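R.Ecl18kI (Enterobacter cloacae, PDB 2GB7) recognises the double-stranded DNA sequence 5'-CCNGG-3' as a type II restriction endonuclease, flips nucleotides out of the helix and cleaves before the first C. Local coordinates at residues S42-I53 against F124-A135. The protein carries 1 engineered substitution. Residues are numbered along the deposited sequence; the frame is centred on the assembly and turned at random.
Sequences SDYFLNNPSEYI and FESILELLMMGA. With nucleotides of chain B.
Tyr52 and Ile127 illustrate how a tyrosine can tie down a helix by its backbone while its ring serves as packing surface. With CG swung away from the backbone N (chi1 153°), the phenol reaches across so that Tyr52 OH donates to Ile127 O at 2.8 Å. The hydroxyl meets the carbonyl in its plane, on a lone pair, at a C=O...O angle of 125°. Leu131 N keeps its helical bond to the same oxygen, so Ile127 O accepts two hydrogen bonds. Ile127 CG2 packs against the CE2 corner of the Tyr52 ring from one side of its plane, 3.5 Å from Tyr52 CE2. Beyond it, Leu131 acts as a knob between Phe45, Pro49, Tyr52 and Ile53, parting its two methyls: CD1 meets the edge of the Phe45 ring, whereas CD2 faces Pro49 CB at 3.9 Å. Such reciprocal knobs-into-holes packing joins the 42-47 helix and the start of helix 49-77 to the C-terminal part of helix 102-134, which belongs to the EcoRII C-terminal family region of the PDDEXK clan. The answering knob is Ile53, set among Phe124, Ile127, Leu128 and Leu131, with CD1 3.7 Å from Leu128 CD2. Phe248, on helix 248-259, also touches Ile53. Toward the other end, the Phe45 ring is sandwiched: Tyr44 CD2 sits over one face, and Gly134 CA over the opposite one, a CH-pi contact 3.7 Å from the ring centroid. Glycine lets the backbone approach this closely, and Ser42 CA adds a CA-H...O contact to Gly134 O at 3.2 Å.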
loop_
_atom_site.group_PDB
_atom_site.type_symbol
_atom_site.label_atom_id
_atom_site.label_comp_id
_atom_site.label_asym_id
_atom_site.label_seq_id
_atom_site.Cartn_x
_atom_site.Cartn_y
_atom_site.Cartn_z
ATOM N N SER F 42 -14.543 10.339 31.135
ATOM C CA SER F 42 -13.345 9.605 30.763
ATOM C C SER F 42 -13.538 8.119 31.003
ATOM O O SER F 42 -13.084 7.303 30.208
ATOM C CB SER F 42 -12.139 10.161 31.507
ATOM O OG SER F 42 -12.374 10.198 32.903
ATOM N N ASP F 43 -14.245 7.754 32.076
ATOM C CA ASP F 43 -14.487 6.341 32.363
ATOM C C ASP F 43 -15.177 5.636 31.206
ATOM O O ASP F 43 -14.881 4.464 30.922
ATOM C CB ASP F 43 -15.302 6.164 33.649
ATOM C CG ASP F 43 -14.463 6.316 34.897
ATOM O OD1 ASP F 43 -13.212 6.389 34.822
ATOM O OD2 ASP F 43 -15.071 6.358 35.990
ATOM N N TYR F 44 -16.086 6.335 30.525
ATOM C CA TYR F 44 -16.746 5.750 29.354
ATOM C C TYR F 44 -15.747 5.259 28.299
ATOM O O TYR F 44 -15.864 4.148 27.791
ATOM C CB TYR F 44 -17.756 6.708 28.699
ATOM C CG TYR F 44 -18.209 6.153 27.362
ATOM C CD1 TYR F 44 -19.172 5.134 27.279
ATOM C CD2 TYR F 44 -17.599 6.572 26.192
ATOM C CE1 TYR F 44 -19.526 4.588 26.029
ATOM C CE2 TYR F 44 -17.948 6.044 24.956
ATOM C CZ TYR F 44 -18.902 5.062 24.878
ATOM O OH TYR F 44 -19.186 4.578 23.609
ATOM N N PHE F 45 -14.788 6.107 27.975
ATOM C CA PHE F 45 -13.816 5.798 26.941
ATOM C C PHE F 45 -12.833 4.738 27.416
ATOM O O PHE F 45 -12.378 3.906 26.643
ATOM C CB PHE F 45 -13.103 7.077 26.531
ATOM C CG PHE F 45 -14.014 8.053 25.863
ATOM C CD1 PHE F 45 -14.264 7.944 24.486
ATOM C CD2 PHE F 45 -14.637 9.066 26.585
ATOM C CE1 PHE F 45 -15.130 8.840 23.858
ATOM C CE2 PHE F 45 -15.503 9.984 25.942
ATOM C CZ PHE F 45 -15.758 9.852 24.582
ATOM N N LEU F 46 -12.514 4.791 28.703
ATOM C CA LEU F 46 -11.569 3.867 29.284
ATOM C C LEU F 46 -12.161 2.478 29.213
ATOM O O LEU F 46 -11.456 1.503 28.926
ATOM C CB LEU F 46 -11.308 4.280 30.746
ATOM C CG LEU F 46 -10.294 3.529 31.589
ATOM C CD1 LEU F 46 -8.975 3.367 30.825
ATOM C CD2 LEU F 46 -10.092 4.306 32.881
ATOM N N ASN F 47 -13.464 2.389 29.455
ATOM C CA ASN F 47 -14.113 1.103 29.609
ATOM C C ASN F 47 -14.672 0.546 28.338
ATOM O O ASN F 47 -14.774 -0.674 28.219
ATOM C CB ASN F 47 -15.230 1.152 30.663
ATOM C CG ASN F 47 -14.710 1.394 32.057
ATOM O OD1 ASN F 47 -13.595 0.992 32.414
ATOM N ND2 ASN F 47 -15.519 2.056 32.861
ATOM N N ASN F 48 -15.008 1.419 27.378
ATOM C CA ASN F 48 -15.781 1.013 26.196
ATOM C C ASN F 48 -15.084 1.375 24.884
ATOM O O ASN F 48 -15.771 1.697 23.908
ATOM C CB ASN F 48 -17.157 1.714 26.122
ATOM C CG ASN F 48 -18.061 1.388 27.296
ATOM O OD1 ASN F 48 -18.946 0.537 27.185
ATOM N ND2 ASN F 48 -17.826 2.037 28.429
ATOM N N PRO F 49 -13.763 1.271 24.815
ATOM C CA PRO F 49 -13.145 1.725 23.545
ATOM C C PRO F 49 -13.525 0.987 22.278
ATOM O O PRO F 49 -13.720 1.589 21.203
ATOM C CB PRO F 49 -11.646 1.666 23.846
ATOM C CG PRO F 49 -11.506 0.643 24.926
ATOM C CD PRO F 49 -12.765 0.745 25.751
ATOM N N SER F 50 -13.613 -0.338 22.371
ATOM C CA SER F 50 -13.922 -1.106 21.156
ATOM C C SER F 50 -15.280 -0.753 20.597
ATOM O O SER F 50 -15.461 -0.606 19.391
ATOM C CB SER F 50 -13.830 -2.615 21.357
ATOM O OG SER F 50 -12.507 -3.018 21.657
ATOM N N GLU F 51 -16.241 -0.635 21.508
ATOM C CA GLU F 51 -17.588 -0.267 21.117
ATOM C C GLU F 51 -17.639 1.106 20.485
ATOM O O GLU F 51 -18.321 1.290 19.478
ATOM C CB GLU F 51 -18.513 -0.323 22.333
ATOM C CG GLU F 51 -18.727 -1.743 22.866
ATOM C CD GLU F 51 -17.562 -2.243 23.716
ATOM O OE1 GLU F 51 -16.600 -1.474 23.963
ATOM O OE2 GLU F 51 -17.610 -3.410 24.170
ATOM N N TYR F 52 -16.933 2.056 21.088
ATOM C CA TYR F 52 -16.875 3.409 20.589
ATOM C C TYR F 52 -16.287 3.416 19.164
ATOM O O TYR F 52 -16.849 4.023 18.241
ATOM C CB TYR F 52 -16.092 4.299 21.559
ATOM C CG TYR F 52 -15.451 5.471 20.895
ATOM C CD1 TYR F 52 -16.142 6.677 20.708
ATOM C CD2 TYR F 52 -14.149 5.369 20.413
ATOM C CE1 TYR F 52 -15.536 7.750 20.062
ATOM C CE2 TYR F 52 -13.550 6.418 19.753
ATOM C CZ TYR F 52 -14.234 7.602 19.614
ATOM O OH TYR F 52 -13.644 8.633 18.935
ATOM N N ILE F 53 -15.174 2.707 18.981
ATOM C CA ILE F 53 -14.511 2.667 17.675
ATOM C C ILE F 53 -15.424 2.116 16.577
ATOM O O ILE F 53 -15.555 2.722 15.512
ATOM C CB ILE F 53 -13.218 1.837 17.763
ATOM C CG1 ILE F 53 -12.186 2.599 18.585
ATOM C CG2 ILE F 53 -12.674 1.511 16.358
ATOM C CD1 ILE F 53 -11.020 1.732 19.088
ATOM N N PHE F 124 -9.707 6.678 10.881
ATOM C CA PHE F 124 -9.393 5.729 11.991
ATOM C C PHE F 124 -8.487 6.424 12.983
ATOM O O PHE F 124 -8.703 6.384 14.187
ATOM C CB PHE F 124 -8.729 4.483 11.400
ATOM C CG PHE F 124 -8.472 3.373 12.377
ATOM C CD1 PHE F 124 -9.370 3.057 13.400
ATOM C CD2 PHE F 124 -7.313 2.611 12.222
ATOM C CE1 PHE F 124 -9.080 2.006 14.273
ATOM C CE2 PHE F 124 -7.053 1.550 13.025
ATOM C CZ PHE F 124 -7.929 1.252 14.088
ATOM N N GLU F 125 -7.452 7.078 12.465
ATOM C CA GLU F 125 -6.570 7.866 13.311
ATOM C C GLU F 125 -7.307 8.937 14.137
ATOM O O GLU F 125 -7.045 9.071 15.372
ATOM C CB GLU F 125 -5.490 8.496 12.423
ATOM C CG GLU F 125 -4.554 7.481 11.744
ATOM C CD GLU F 125 -3.981 7.970 10.402
ATOM O OE1 GLU F 125 -3.870 9.200 10.179
ATOM O OE2 GLU F 125 -3.652 7.103 9.560
ATOM N N SER F 126 -8.252 9.643 13.498
ATOM C CA SER F 126 -9.031 10.694 14.156
ATOM C C SER F 126 -9.921 10.090 15.231
ATOM O O SER F 126 -10.097 10.653 16.310
ATOM C CB SER F 126 -9.878 11.429 13.134
ATOM O OG SER F 126 -9.041 12.110 12.224
ATOM N N ILE F 127 -10.516 8.946 14.909
ATOM C CA ILE F 127 -11.352 8.243 15.893
ATOM C C ILE F 127 -10.517 7.875 17.136
ATOM O O ILE F 127 -10.952 8.036 18.297
ATOM C CB ILE F 127 -11.967 6.985 15.264
ATOM C CG1 ILE F 127 -13.044 7.402 14.233
ATOM C CG2 ILE F 127 -12.550 6.075 16.390
ATOM C CD1 ILE F 127 -13.493 6.238 13.365
ATOM N N LEU F 128 -9.291 7.394 16.929
ATOM C CA LEU F 128 -8.418 7.027 18.076
ATOM C C LEU F 128 -7.916 8.250 18.856
ATOM O O LEU F 128 -7.755 8.210 20.071
ATOM C CB LEU F 128 -7.229 6.189 17.571
ATOM C CG LEU F 128 -7.619 4.825 16.969
ATOM C CD1 LEU F 128 -6.344 4.156 16.341
ATOM C CD2 LEU F 128 -8.237 3.943 18.100
ATOM N N GLU F 129 -7.710 9.350 18.128
ATOM C CA GLU F 129 -7.317 10.605 18.740
ATOM C C GLU F 129 -8.406 11.073 19.696
ATOM O O GLU F 129 -8.138 11.367 20.877
ATOM C CB GLU F 129 -7.166 11.619 17.621
ATOM C CG GLU F 129 -6.734 12.955 18.047
ATOM C CD GLU F 129 -6.502 13.869 16.862
ATOM O OE1 GLU F 129 -6.461 13.372 15.703
ATOM O OE2 GLU F 129 -6.345 15.080 17.113
ATOM N N LEU F 130 -9.643 11.116 19.210
ATOM C CA LEU F 130 -10.751 11.528 20.077
ATOM C C LEU F 130 -10.995 10.566 21.235
ATOM O O LEU F 130 -11.401 10.994 22.291
ATOM C CB LEU F 130 -12.031 11.747 19.257
ATOM C CG LEU F 130 -11.929 12.952 18.321
ATOM C CD1 LEU F 130 -13.117 12.988 17.374
ATOM C CD2 LEU F 130 -11.884 14.261 19.099
ATOM N N LEU F 131 -10.705 9.283 21.031
ATOM C CA LEU F 131 -10.758 8.300 22.118
ATOM C C LEU F 131 -9.810 8.680 23.254
ATOM O O LEU F 131 -10.194 8.679 24.396
ATOM C CB LEU F 131 -10.422 6.902 21.577
ATOM C CG LEU F 131 -10.247 5.776 22.595
ATOM C CD1 LEU F 131 -11.533 5.593 23.376
ATOM C CD2 LEU F 131 -9.886 4.504 21.868
ATOM N N MET F 132 -8.547 8.958 22.922
ATOM C CA MET F 132 -7.580 9.359 23.957
ATOM C C MET F 132 -7.992 10.670 24.628
ATOM O O MET F 132 -7.927 10.780 25.857
ATOM C CB MET F 132 -6.192 9.487 23.319
ATOM C CG MET F 132 -5.706 8.212 22.660
ATOM S SD MET F 132 -5.712 6.769 23.729
ATOM C CE MET F 132 -4.215 7.088 24.640
ATOM N N MET F 133 -8.496 11.639 23.846
ATOM C CA MET F 133 -8.985 12.923 24.417
ATOM C C MET F 133 -10.170 12.709 25.340
ATOM O O MET F 133 -10.209 13.224 26.470
ATOM C CB MET F 133 -9.349 13.901 23.315
ATOM C CG MET F 133 -8.145 14.250 22.481
ATOM S SD MET F 133 -8.542 15.354 21.132
ATOM C CE MET F 133 -6.842 15.580 20.552
ATOM N N GLY F 134 -11.112 11.895 24.888
ATOM C CA GLY F 134 -12.268 11.547 25.711
ATOM C C GLY F 134 -11.843 10.888 27.026
ATOM O O GLY F 134 -12.442 11.114 28.091
ATOM N N ALA F 135 -10.819 10.036 26.944
ATOM C CA ALA F 135 -10.272 9.334 28.118
ATOM C C ALA F 135 -9.508 10.276 29.067
ATOM O O ALA F 135 -9.161 9.902 30.190
ATOM C CB ALA F 135 -9.383 8.206 27.655
ATOM P P DC B 3 1.068 5.713 7.666
ATOM O OP1 DC B 3 0.666 5.740 9.096
ATOM O OP2 DC B 3 1.980 4.642 7.168
ATOM O "O5'" DC B 3 -0.271 5.726 6.811
ATOM C "C5'" DC B 3 -1.233 6.745 7.057
ATOM C "C4'" DC B 3 -2.462 6.509 6.218
ATOM O "O4'" DC B 3 -2.239 7.063 4.898
ATOM C "C3'" DC B 3 -2.713 5.018 6.028
ATOM O "O3'" DC B 3 -3.912 4.540 6.607
ATOM C "C2'" DC B 3 -2.711 4.791 4.530
ATOM C "C1'" DC B 3 -2.719 6.171 3.899
ATOM N N1 DC B 3 -1.759 6.177 2.785
ATOM C C2 DC B 3 -2.220 6.397 1.485
ATOM O O2 DC B 3 -3.424 6.622 1.305
ATOM N N3 DC B 3 -1.341 6.352 0.456
ATOM C C4 DC B 3 -0.053 6.095 0.690
ATOM N N4 DC B 3 0.784 6.053 -0.354
ATOM C C5 DC B 3 0.442 5.872 2.005
ATOM C C6 DC B 3 -0.434 5.932 3.014
#